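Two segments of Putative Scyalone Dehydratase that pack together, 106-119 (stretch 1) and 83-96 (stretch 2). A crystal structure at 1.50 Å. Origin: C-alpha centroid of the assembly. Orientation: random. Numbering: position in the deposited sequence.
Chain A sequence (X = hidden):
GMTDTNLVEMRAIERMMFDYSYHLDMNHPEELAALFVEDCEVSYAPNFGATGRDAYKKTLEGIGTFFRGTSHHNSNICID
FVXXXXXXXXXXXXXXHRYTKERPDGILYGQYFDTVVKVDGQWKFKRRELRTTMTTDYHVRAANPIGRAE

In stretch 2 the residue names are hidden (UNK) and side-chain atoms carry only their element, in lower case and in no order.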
# COMPACT_ATOMS: atom_id res chain seq x y z
N GLY A 106 -1.57 14.89 -11.37
CA GLY A 106 -0.36 14.31 -11.86
C GLY A 106 0.00 13.09 -11.01
O GLY A 106 0.01 13.18 -9.79
N ILE A 107 0.22 11.98 -11.69
CA ILE A 107 0.48 10.72 -10.99
C ILE A 107 1.89 10.25 -11.23
O ILE A 107 2.32 10.16 -12.37
CB ILE A 107 -0.46 9.59 -11.46
CG1 ILE A 107 -1.90 10.08 -11.65
CG2 ILE A 107 -0.31 8.38 -10.49
CD1 ILE A 107 -2.58 10.61 -10.46
N LEU A 108 2.60 9.95 -10.12
CA LEU A 108 3.92 9.35 -10.14
C LEU A 108 3.80 7.92 -9.62
O LEU A 108 3.25 7.68 -8.55
CB LEU A 108 4.91 10.13 -9.27
CG LEU A 108 6.19 9.35 -8.87
CD1 LEU A 108 6.93 9.33 -10.12
CD2 LEU A 108 6.96 10.09 -7.75
N TYR A 109 4.30 7.00 -10.42
CA TYR A 109 4.49 5.59 -10.05
C TYR A 109 5.98 5.38 -9.93
O TYR A 109 6.70 5.55 -10.91
CB TYR A 109 3.93 4.65 -11.07
CG TYR A 109 2.50 4.88 -11.44
CD1 TYR A 109 1.45 4.29 -10.74
CD2 TYR A 109 2.20 5.72 -12.50
CE1 TYR A 109 0.12 4.51 -11.11
CE2 TYR A 109 0.89 5.91 -12.90
CZ TYR A 109 -0.14 5.32 -12.19
OH TYR A 109 -1.45 5.51 -12.59
N GLY A 110 6.48 5.10 -8.73
CA GLY A 110 7.91 5.11 -8.55
C GLY A 110 8.44 4.03 -7.63
O GLY A 110 7.67 3.26 -7.03
N GLN A 111 9.75 4.00 -7.57
CA GLN A 111 10.51 3.16 -6.64
C GLN A 111 11.48 4.04 -5.90
O GLN A 111 12.14 4.88 -6.52
CB GLN A 111 11.31 2.10 -7.41
CG GLN A 111 10.49 1.28 -8.36
CD GLN A 111 11.37 0.36 -9.23
OE1 GLN A 111 12.60 0.55 -9.28
NE2 GLN A 111 10.76 -0.59 -9.92
N TYR A 112 11.61 3.85 -4.61
CA TYR A 112 12.65 4.50 -3.85
C TYR A 112 13.72 3.53 -3.46
O TYR A 112 13.43 2.50 -2.89
CB TYR A 112 12.09 5.15 -2.58
CG TYR A 112 11.61 6.55 -2.73
CD1 TYR A 112 12.52 7.55 -2.97
CD2 TYR A 112 10.30 6.87 -2.59
CE1 TYR A 112 12.17 8.85 -3.08
CE2 TYR A 112 9.90 8.25 -2.70
CZ TYR A 112 10.86 9.19 -2.93
OH TYR A 112 10.52 10.55 -3.09
N PHE A 113 14.96 3.93 -3.70
CA PHE A 113 16.14 3.21 -3.25
C PHE A 113 16.81 4.11 -2.23
O PHE A 113 17.40 5.13 -2.59
CB PHE A 113 17.06 2.83 -4.41
CG PHE A 113 16.54 1.68 -5.22
CD1 PHE A 113 15.50 1.86 -6.10
CD2 PHE A 113 17.03 0.41 -5.03
CE1 PHE A 113 14.97 0.78 -6.79
CE2 PHE A 113 16.50 -0.64 -5.75
CZ PHE A 113 15.49 -0.44 -6.63
N ASP A 114 16.72 3.76 -0.97
CA ASP A 114 17.15 4.57 0.13
C ASP A 114 18.22 3.90 0.98
O ASP A 114 18.30 2.67 1.04
CB ASP A 114 15.94 4.85 1.06
CG ASP A 114 14.77 5.57 0.37
OD1 ASP A 114 15.01 6.47 -0.47
OD2 ASP A 114 13.61 5.23 0.75
N THR A 115 19.07 4.72 1.59
CA THR A 115 19.86 4.31 2.73
C THR A 115 19.48 5.19 3.90
O THR A 115 19.48 6.45 3.77
CB THR A 115 21.38 4.43 2.44
OG1 THR A 115 21.71 3.56 1.35
CG2 THR A 115 22.24 4.08 3.71
N VAL A 116 19.11 4.53 4.97
CA VAL A 116 18.72 5.13 6.22
C VAL A 116 19.76 4.79 7.31
O VAL A 116 20.39 3.72 7.30
CB VAL A 116 17.27 4.72 6.62
CG1 VAL A 116 16.29 5.23 5.55
CG2 VAL A 116 17.15 3.24 6.83
N VAL A 117 19.96 5.73 8.21
CA VAL A 117 20.88 5.57 9.33
C VAL A 117 20.21 5.98 10.60
O VAL A 117 19.37 6.86 10.61
CB VAL A 117 22.18 6.41 9.10
CG1 VAL A 117 22.97 5.85 7.91
CG2 VAL A 117 21.83 7.91 8.90
N LYS A 118 20.59 5.34 11.70
CA LYS A 118 20.00 5.62 12.99
C LYS A 118 20.94 6.48 13.81
O LYS A 118 22.08 6.11 14.08
CB LYS A 118 19.65 4.36 13.74
CG LYS A 118 18.62 4.55 14.80
CD LYS A 118 18.44 3.31 15.67
CE LYS A 118 17.35 3.52 16.73
NZ LYS A 118 17.23 2.40 17.71
N VAL A 119 20.42 7.63 14.20
CA VAL A 119 21.21 8.62 14.94
C VAL A 119 20.44 9.09 16.16
O VAL A 119 19.33 9.56 16.05
CB VAL A 119 21.62 9.76 14.04
CG1 VAL A 119 22.57 9.26 12.96
CG2 VAL A 119 20.45 10.43 13.38
N UNK A 83 24.01 -2.76 9.16
CA UNK A 83 24.23 -2.95 10.57
C UNK A 83 22.98 -2.56 11.33
O UNK A 83 21.93 -2.30 10.74
o UNK A 83 24.99 -0.70 11.02
c UNK A 83 25.39 -2.07 11.04
N UNK A 84 23.04 -2.52 12.64
CA UNK A 84 21.85 -2.16 13.44
C UNK A 84 21.54 -0.66 13.31
O UNK A 84 20.48 -0.22 13.78
o UNK A 84 24.93 -1.01 16.48
c UNK A 84 21.96 -2.61 14.89
c UNK A 84 24.26 -1.72 15.69
c UNK A 84 22.74 -1.72 15.86
o UNK A 84 24.78 -2.34 14.76
N UNK A 85 22.42 0.13 12.70
CA UNK A 85 22.18 1.57 12.53
C UNK A 85 22.29 2.05 11.10
O UNK A 85 22.32 3.22 10.84
o UNK A 85 24.47 2.21 12.96
c UNK A 85 22.94 2.12 14.89
c UNK A 85 23.12 2.44 13.41
N UNK A 86 22.21 1.10 10.17
CA UNK A 86 22.30 1.41 8.74
C UNK A 86 21.57 0.36 7.93
O UNK A 86 21.82 -0.83 8.06
c UNK A 86 23.75 1.47 8.23
c UNK A 86 23.90 1.82 6.75
c UNK A 86 25.33 1.75 6.21
o UNK A 86 26.28 1.65 7.01
o UNK A 86 25.51 1.86 4.99
N UNK A 87 20.63 0.81 7.10
CA UNK A 87 19.89 -0.12 6.28
C UNK A 87 19.68 0.47 4.91
O UNK A 87 19.55 1.69 4.73
c UNK A 87 18.53 -0.46 6.93
N UNK A 88 19.55 -0.44 3.95
CA UNK A 88 19.23 -0.15 2.57
C UNK A 88 17.78 -0.60 2.36
O UNK A 88 17.36 -1.67 2.79
c UNK A 88 21.58 -0.49 1.76
n UNK A 88 22.53 -1.43 1.51
o UNK A 88 21.85 0.66 2.05
c UNK A 88 20.15 -0.93 1.65
N UNK A 89 17.00 0.28 1.74
CA UNK A 89 15.57 0.04 1.58
C UNK A 89 15.14 0.22 0.13
O UNK A 89 15.57 1.16 -0.56
c UNK A 89 13.25 0.68 2.50
c UNK A 89 15.39 1.13 3.86
c UNK A 89 14.78 1.05 2.42
N UNK A 90 14.29 -0.66 -0.35
CA UNK A 90 13.66 -0.54 -1.65
C UNK A 90 12.17 -0.51 -1.41
O UNK A 90 11.64 -1.29 -0.60
c UNK A 90 13.38 -1.57 -3.98
c UNK A 90 13.56 -2.85 -4.78
c UNK A 90 13.97 -1.71 -2.58
n UNK A 90 12.68 -3.89 -4.29
n UNK A 90 14.17 -5.60 -4.66
c UNK A 90 12.98 -5.17 -4.27
n UNK A 90 12.07 -6.02 -3.86
N UNK A 91 11.47 0.42 -2.04
CA UNK A 91 10.02 0.50 -1.86
C UNK A 91 9.34 1.08 -3.09
O UNK A 91 10.00 1.54 -4.03
o UNK A 91 10.07 2.70 -0.83
c UNK A 91 9.65 1.35 -0.67
N UNK A 92 8.04 0.94 -3.10
CA UNK A 92 7.18 1.45 -4.18
C UNK A 92 6.36 2.61 -3.68
O UNK A 92 5.96 2.66 -2.51
c UNK A 92 5.23 0.88 -5.73
c UNK A 92 7.09 -0.76 -5.38
c UNK A 92 6.26 0.33 -4.73
N UNK A 93 6.19 3.61 -4.55
CA UNK A 93 5.38 4.79 -4.24
C UNK A 93 4.38 5.07 -5.33
O UNK A 93 4.66 4.94 -6.51
c UNK A 93 5.43 7.17 -3.42
c UNK A 93 6.27 6.04 -3.92
c UNK A 93 7.09 6.46 -5.13
N UNK A 94 3.18 5.43 -4.88
CA UNK A 94 2.12 6.02 -5.70
C UNK A 94 1.91 7.43 -5.12
O UNK A 94 1.58 7.59 -3.96
c UNK A 94 -1.60 4.95 -5.98
c UNK A 94 -0.12 5.74 -7.88
c UNK A 94 -0.36 5.78 -6.38
c UNK A 94 0.83 5.23 -5.62
N UNK A 95 2.13 8.46 -5.94
CA UNK A 95 2.03 9.82 -5.46
C UNK A 95 1.14 10.62 -6.41
O UNK A 95 1.41 10.69 -7.59
c UNK A 95 3.43 10.47 -5.35
N UNK A 96 0.04 11.14 -5.84
CA UNK A 96 -0.95 11.90 -6.64
C UNK A 96 -0.83 13.36 -6.26
O UNK A 96 -0.78 13.71 -5.12
c UNK A 96 -2.35 11.39 -6.41
c UNK A 96 -2.17 8.98 -5.47
c UNK A 96 -3.35 12.16 -7.32
c UNK A 96 -2.47 9.87 -6.71
O HOH W 1 12.66 2.80 -0.07

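Position 83 has one carbon and one oxygen and touches nothing on stretch 1; it is Ser 83. It opens a type I turn, and its OG accepts a hydrogen bond from the backbone N of position 85 (3.2 Å), a role suited to a short hydroxyl side chain. Position 84 carries three carbons in a row, the third bearing two oxygens, and its side chain stays clear of stretch 1: Glu 84, a carboxylate at home on an exposed turn. At position 85 the first carbon bears one oxygen and one carbon. The backbone O accepts from Lys 118 N (2.9 Å), and CB lies 4.0 Å from Lys 118 CB. This is Thr 85, its hydroxyl acceptable where the chain is partly exposed.

Position 86 again has three carbons ending in two oxygens. The second carbon passes 4.1 Å from Thr 115 CG2, and one oxygen comes about as near. It is Glu 86, whose carboxylate makes no hydrogen bond or salt bridge to stretch 1. Position 87 has a single carbon, CB, 4.0 Å from Val 116 CG2: Ala 87, a small group in a buried place. Position 88 has two carbons, the second bearing one oxygen and one nitrogen; Thr 115 OG1 donates to that oxygen (3.0 Å). In Asn 88, an amide oxygen is thus matched to a hydroxyl.

Position 89 shows one carbon bearing two more, one of them 4.0 Å from Val 116 CG2: Val 89, apolar on a buried face. Position 90 has three carbons, a nitrogen, then a carbon with two nitrogens. Its second carbon lies over one face of the Phe 113 ring, 3.9 Å from the centroid, in a CH-pi contact. This is Arg 90, whose aliphatic CG serves stretch 1 while NH2 is bonded elsewhere in the structure. Position 91 has one carbon and one oxygen, the oxygen 3.6 Å from Tyr 112 CB. It is Ser 91, short enough for OG to donate to water 1, which donates to Tyr 112 O and Asp 114 OD2.

Position 92 forks at its first carbon into two others, and its CA lies 3.4 Å from Gly 110 O: Val 92, paired with Gln 111, its branching suited to a strand. Position 93 has the same fork, with one tip 4.1 Å from Tyr 112 CD2: Val 93. It faces Gly 110, where an ideal CB would lie only 3.1 Å from CG1 of Val 93, so the glycine leaves room for the valine. Position 94 has four carbons forked at the second, a terminal carbon lying 3.5 Å from Tyr 109 CE1 and 3.7 Å from Ile 107 CG2: Leu 94, long enough to reach both. Position 95 has one carbon, CB, 4.2 Å from Leu 108 CB: Ala 95, compact in a buried place. Position 96 has four carbons forked at the first, the short arm 3.6 Å from Ile 107 CD1: Ile 96, an apolar match.

The strands run antiparallel, and paired backbone hydrogen bonds, such as Val 89 N to Asp 114 O (2.8 Å), alternate with non-hydrogen-bonded pairs. As in any extended strand, side chains alternate between two faces: Ala 87 through Ala 95 at odd numbers on one, Glu 86 through Ile 96 at even numbers on the other.

Stretch 2 83-96: SETEANVRSVVLAI
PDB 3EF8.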